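Local coordinates for GTPase-activating protein skywalker (Drosophila melanogaster, PDB 6R82), which acts as a GTPase-activating protein for Rab35 in synaptic vesicle protein recycling and turnover, represented here by its TLDc domain, at residues 17-22 with 29-34. Sequence-based numbering, arbitrary orientation.
Sequences TLWSWL and YQPVLL
Trp19 reaches over to Tyr29 and Pro31, and the three join segment 17-22, which continues from helix 13-18, to the start of strand 30-36, which pairs with strand 173-185 in the antiparallel sheet of the TLDc domain. The two backbones keep well apart, with the CA atoms of Trp19 and Pro31 10.0 Å from each other, and the long indole side chain spans the distance.

Tyr29, just ahead of the strand, contributes its backbone: its carbonyl O sits at the edge of the indole, in the ring plane, 3.5 Å from CZ2 of Trp19. The slightly positive rim of an aromatic ring suits such an oxygen, although no hydrogen bond is formed here. A true one lies close by, from the indole NE1 to the carbonyl O of Thr27 in the connecting loop. Together these oxygens probably limit how far the indole can turn.

Gln30 begins the pairing with strand 173-185 through Val185, and its CB points away from segment 17-22. Pro31 faces the other way. Its compact apolar ring meets the six-membered part of the indole at a slant, with CB, CG and CD all near CH2. In Trp19, CG is roughly anti to the backbone N (chi1 -152°) and beside the carbonyl carbon, a setting that swings the indole toward the strand. An alanine in its place would probably leave Pro31 without its apolar partner in segment 17-22, and the carbonyl O of Thr27 without the indole N-H.

Val32 continues the pairing, bonding with Gly183. Leu22, in the loop that follows Trp21, lies against one face of the indole, its CD1 3.4 Å above the ring plane, and both residues also touch Phe184. The shortest apolar approach across the contact is CH2 of Trp19 to CG of Pro31, 3.6 Å.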
ATOM      1  N   THR A  17     -15.000  -0.426  -5.750  1.00 43.26           N
ATOM      2  CA  THR A  17     -14.646   0.846  -6.385  1.00 43.59           C
ATOM      3  C   THR A  17     -13.272   0.774  -7.025  1.00 44.43           C
ATOM      4  O   THR A  17     -13.057   1.329  -8.108  1.00 47.25           O
ATOM      5  CB  THR A  17     -14.676   1.982  -5.359  1.00 50.21           C
ATOM      6  OG1 THR A  17     -15.930   1.970  -4.669  1.00 54.98           O
ATOM      7  CG2 THR A  17     -14.489   3.328  -6.033  1.00 51.91           C
ATOM      8  N   LEU A  18     -12.323   0.108  -6.358  1.00 43.80           N
ATOM      9  CA  LEU A  18     -10.948   0.008  -6.849  1.00 47.26           C
ATOM     10  C   LEU A  18     -10.762  -1.045  -7.936  1.00 43.93           C
ATOM     11  O   LEU A  18      -9.721  -1.036  -8.603  1.00 42.39           O
ATOM     12  CB  LEU A  18     -10.000  -0.359  -5.701  1.00 46.92           C
ATOM     13  CG  LEU A  18      -9.767   0.677  -4.624  1.00 51.14           C
ATOM     14  CD1 LEU A  18      -8.839   0.094  -3.587  1.00 57.64           C
ATOM     15  CD2 LEU A  18      -9.172   1.922  -5.247  1.00 55.24           C
ATOM     16  N   TRP A  19     -11.720  -1.963  -8.100  1.00 40.80           N
ATOM     17  CA  TRP A  19     -11.439  -3.210  -8.813  1.00 41.36           C
ATOM     18  C   TRP A  19     -10.890  -2.963 -10.214  1.00 41.70           C
ATOM     19  O   TRP A  19      -9.924  -3.624 -10.633  1.00 39.28           O
ATOM     20  CB  TRP A  19     -12.688  -4.090  -8.868  1.00 37.05           C
ATOM     21  CG  TRP A  19     -12.356  -5.564  -8.957  1.00 44.79           C
ATOM     22  CD1 TRP A  19     -12.652  -6.417  -9.992  1.00 37.05           C
ATOM     23  CD2 TRP A  19     -11.647  -6.348  -7.983  1.00 40.26           C
ATOM     24  NE1 TRP A  19     -12.173  -7.683  -9.714  1.00 39.76           N
ATOM     25  CE2 TRP A  19     -11.554  -7.668  -8.492  1.00 42.56           C
ATOM     26  CE3 TRP A  19     -11.092  -6.066  -6.725  1.00 39.46           C
ATOM     27  CZ2 TRP A  19     -10.922  -8.701  -7.790  1.00 40.80           C
ATOM     28  CZ3 TRP A  19     -10.463  -7.087  -6.030  1.00 39.93           C
ATOM     29  CH2 TRP A  19     -10.380  -8.391  -6.564  1.00 41.50           C
ATOM     30  N   SER A  20     -11.457  -1.997 -10.943  1.00 39.69           N
ATOM     31  CA  SER A  20     -11.021  -1.775 -12.321  1.00 40.76           C
ATOM     32  C   SER A  20      -9.639  -1.139 -12.418  1.00 41.88           C
ATOM     33  O   SER A  20      -9.074  -1.100 -13.517  1.00 38.87           O
ATOM     34  CB  SER A  20     -12.037  -0.907 -13.085  1.00 42.24           C
ATOM     35  OG  SER A  20     -12.228   0.354 -12.463  1.00 48.12           O
ATOM     36  N   TRP A  21      -9.060  -0.663 -11.317  1.00 41.96           N
ATOM     37  CA  TRP A  21      -7.702  -0.125 -11.398  1.00 43.58           C
ATOM     38  C   TRP A  21      -6.609  -1.182 -11.266  1.00 44.48           C
ATOM     39  O   TRP A  21      -5.446  -0.884 -11.567  1.00 40.80           O
ATOM     40  CB  TRP A  21      -7.483   0.936 -10.323  1.00 48.37           C
ATOM     41  CG  TRP A  21      -8.237   2.190 -10.560  1.00 55.32           C
ATOM     42  CD1 TRP A  21      -8.761   2.630 -11.746  1.00 57.11           C
ATOM     43  CD2 TRP A  21      -8.555   3.183  -9.587  1.00 56.25           C
ATOM     44  NE1 TRP A  21      -9.388   3.839 -11.562  1.00 59.04           N
ATOM     45  CE2 TRP A  21      -9.276   4.198 -10.244  1.00 60.04           C
ATOM     46  CE3 TRP A  21      -8.298   3.316  -8.224  1.00 55.38           C
ATOM     47  CZ2 TRP A  21      -9.746   5.324  -9.581  1.00 62.14           C
ATOM     48  CZ3 TRP A  21      -8.764   4.435  -7.570  1.00 60.44           C
ATOM     49  CH2 TRP A  21      -9.474   5.424  -8.247  1.00 61.33           C
ATOM     50  N   LEU A  22      -6.942  -2.398 -10.814  1.00 44.96           N
ATOM     51  CA  LEU A  22      -5.940  -3.440 -10.642  1.00 39.77           C
ATOM     52  C   LEU A  22      -5.445  -3.913 -12.005  1.00 42.14           C
ATOM     53  O   LEU A  22      -6.124  -3.719 -13.017  1.00 42.85           O
ATOM     54  CB  LEU A  22      -6.516  -4.622  -9.864  1.00 35.53           C
ATOM     55  CG  LEU A  22      -7.174  -4.360  -8.509  1.00 43.96           C
ATOM     56  CD1 LEU A  22      -7.908  -5.608  -8.047  1.00 40.53           C
ATOM     57  CD2 LEU A  22      -6.159  -3.918  -7.459  1.00 43.69           C
ATOM     58  N   TYR A  29      -9.033 -12.996  -9.728  1.00 38.05           N
ATOM     59  CA  TYR A  29      -8.769 -13.681  -8.469  1.00 38.60           C
ATOM     60  C   TYR A  29      -9.700 -13.172  -7.361  1.00 39.21           C
ATOM     61  O   TYR A  29     -10.378 -12.148  -7.498  1.00 40.88           O
ATOM     62  CB  TYR A  29      -7.289 -13.499  -8.080  1.00 35.82           C
ATOM     63  CG  TYR A  29      -6.350 -14.223  -9.024  1.00 36.94           C
ATOM     64  CD1 TYR A  29      -6.008 -15.546  -8.802  1.00 44.26           C
ATOM     65  CD2 TYR A  29      -5.818 -13.589 -10.139  1.00 39.34           C
ATOM     66  CE1 TYR A  29      -5.162 -16.227  -9.658  1.00 47.76           C
ATOM     67  CE2 TYR A  29      -4.969 -14.259 -11.006  1.00 44.78           C
ATOM     68  CZ  TYR A  29      -4.646 -15.582 -10.755  1.00 48.22           C
ATOM     69  OH  TYR A  29      -3.804 -16.266 -11.586  1.00 48.61           O
ATOM     70  N   GLN A  30      -9.739 -13.926  -6.233  1.00 36.69           N
ATOM     71  CA  GLN A  30     -10.619 -13.552  -5.129  1.00 36.41           C
ATOM     72  C   GLN A  30      -9.836 -12.772  -4.087  1.00 39.40           C
ATOM     73  O   GLN A  30      -8.781 -13.240  -3.645  1.00 37.03           O
ATOM     74  CB  GLN A  30     -11.246 -14.786  -4.481  1.00 39.75           C
ATOM     75  CG  GLN A  30     -12.226 -15.546  -5.409  1.00 52.86           C
ATOM     76  CD  GLN A  30     -13.417 -14.688  -5.867  1.00 57.68           C
ATOM     77  OE1 GLN A  30     -14.115 -14.076  -5.046  1.00 57.53           O
ATOM     78  NE2 GLN A  30     -13.648 -14.640  -7.187  1.00 62.70           N
ATOM     79  N   PRO A  31     -10.297 -11.595  -3.674  1.00 36.88           N
ATOM     80  CA  PRO A  31      -9.568 -10.843  -2.648  1.00 35.74           C
ATOM     81  C   PRO A  31      -9.921 -11.381  -1.271  1.00 38.72           C
ATOM     82  O   PRO A  31     -11.069 -11.725  -0.995  1.00 39.59           O
ATOM     83  CB  PRO A  31     -10.060  -9.405  -2.848  1.00 37.12           C
ATOM     84  CG  PRO A  31     -11.479  -9.584  -3.325  1.00 40.48           C
ATOM     85  CD  PRO A  31     -11.510 -10.888  -4.129  1.00 38.58           C
ATOM     86  N   VAL A  32      -8.910 -11.498  -0.419  1.00 33.61           N
ATOM     87  CA  VAL A  32      -9.079 -12.027   0.927  1.00 34.97           C
ATOM     88  C   VAL A  32      -8.379 -11.073   1.883  1.00 38.36           C
ATOM     89  O   VAL A  32      -7.305 -10.539   1.574  1.00 32.54           O
ATOM     90  CB  VAL A  32      -8.517 -13.462   1.074  1.00 39.22           C
ATOM     91  CG1 VAL A  32      -9.280 -14.467   0.169  1.00 40.15           C
ATOM     92  CG2 VAL A  32      -7.014 -13.504   0.767  1.00 34.57           C
ATOM     93  N   LEU A  33      -8.993 -10.859   3.034  1.00 37.60           N
ATOM     94  CA  LEU A  33      -8.468  -9.962   4.054  1.00 39.53           C
ATOM     95  C   LEU A  33      -7.328 -10.647   4.800  1.00 39.07           C
ATOM     96  O   LEU A  33      -7.548 -11.663   5.466  1.00 36.61           O
ATOM     97  CB  LEU A  33      -9.588  -9.583   5.024  1.00 39.85           C
ATOM     98  CG  LEU A  33      -9.117  -8.735   6.204  1.00 42.29           C
ATOM     99  CD1 LEU A  33      -8.810  -7.330   5.678  1.00 38.83           C
ATOM    100  CD2 LEU A  33     -10.145  -8.722   7.343  1.00 43.68           C
ATOM    101  N   LEU A  34      -6.112 -10.092   4.698  1.00 33.75           N
ATOM    102  CA  LEU A  34      -4.947 -10.670   5.382  1.00 37.32           C
ATOM    103  C   LEU A  34      -4.720 -10.088   6.775  1.00 39.98           C
ATOM    104  O   LEU A  34      -4.220 -10.795   7.661  1.00 39.79           O
ATOM    105  CB  LEU A  34      -3.665 -10.444   4.566  1.00 32.07           C
ATOM    106  CG  LEU A  34      -3.718 -10.847   3.086  1.00 35.75           C
ATOM    107  CD1 LEU A  34      -2.436 -10.434   2.368  1.00 32.00           C
ATOM    108  CD2 LEU A  34      -3.950 -12.366   2.964  1.00 30.86           C
TER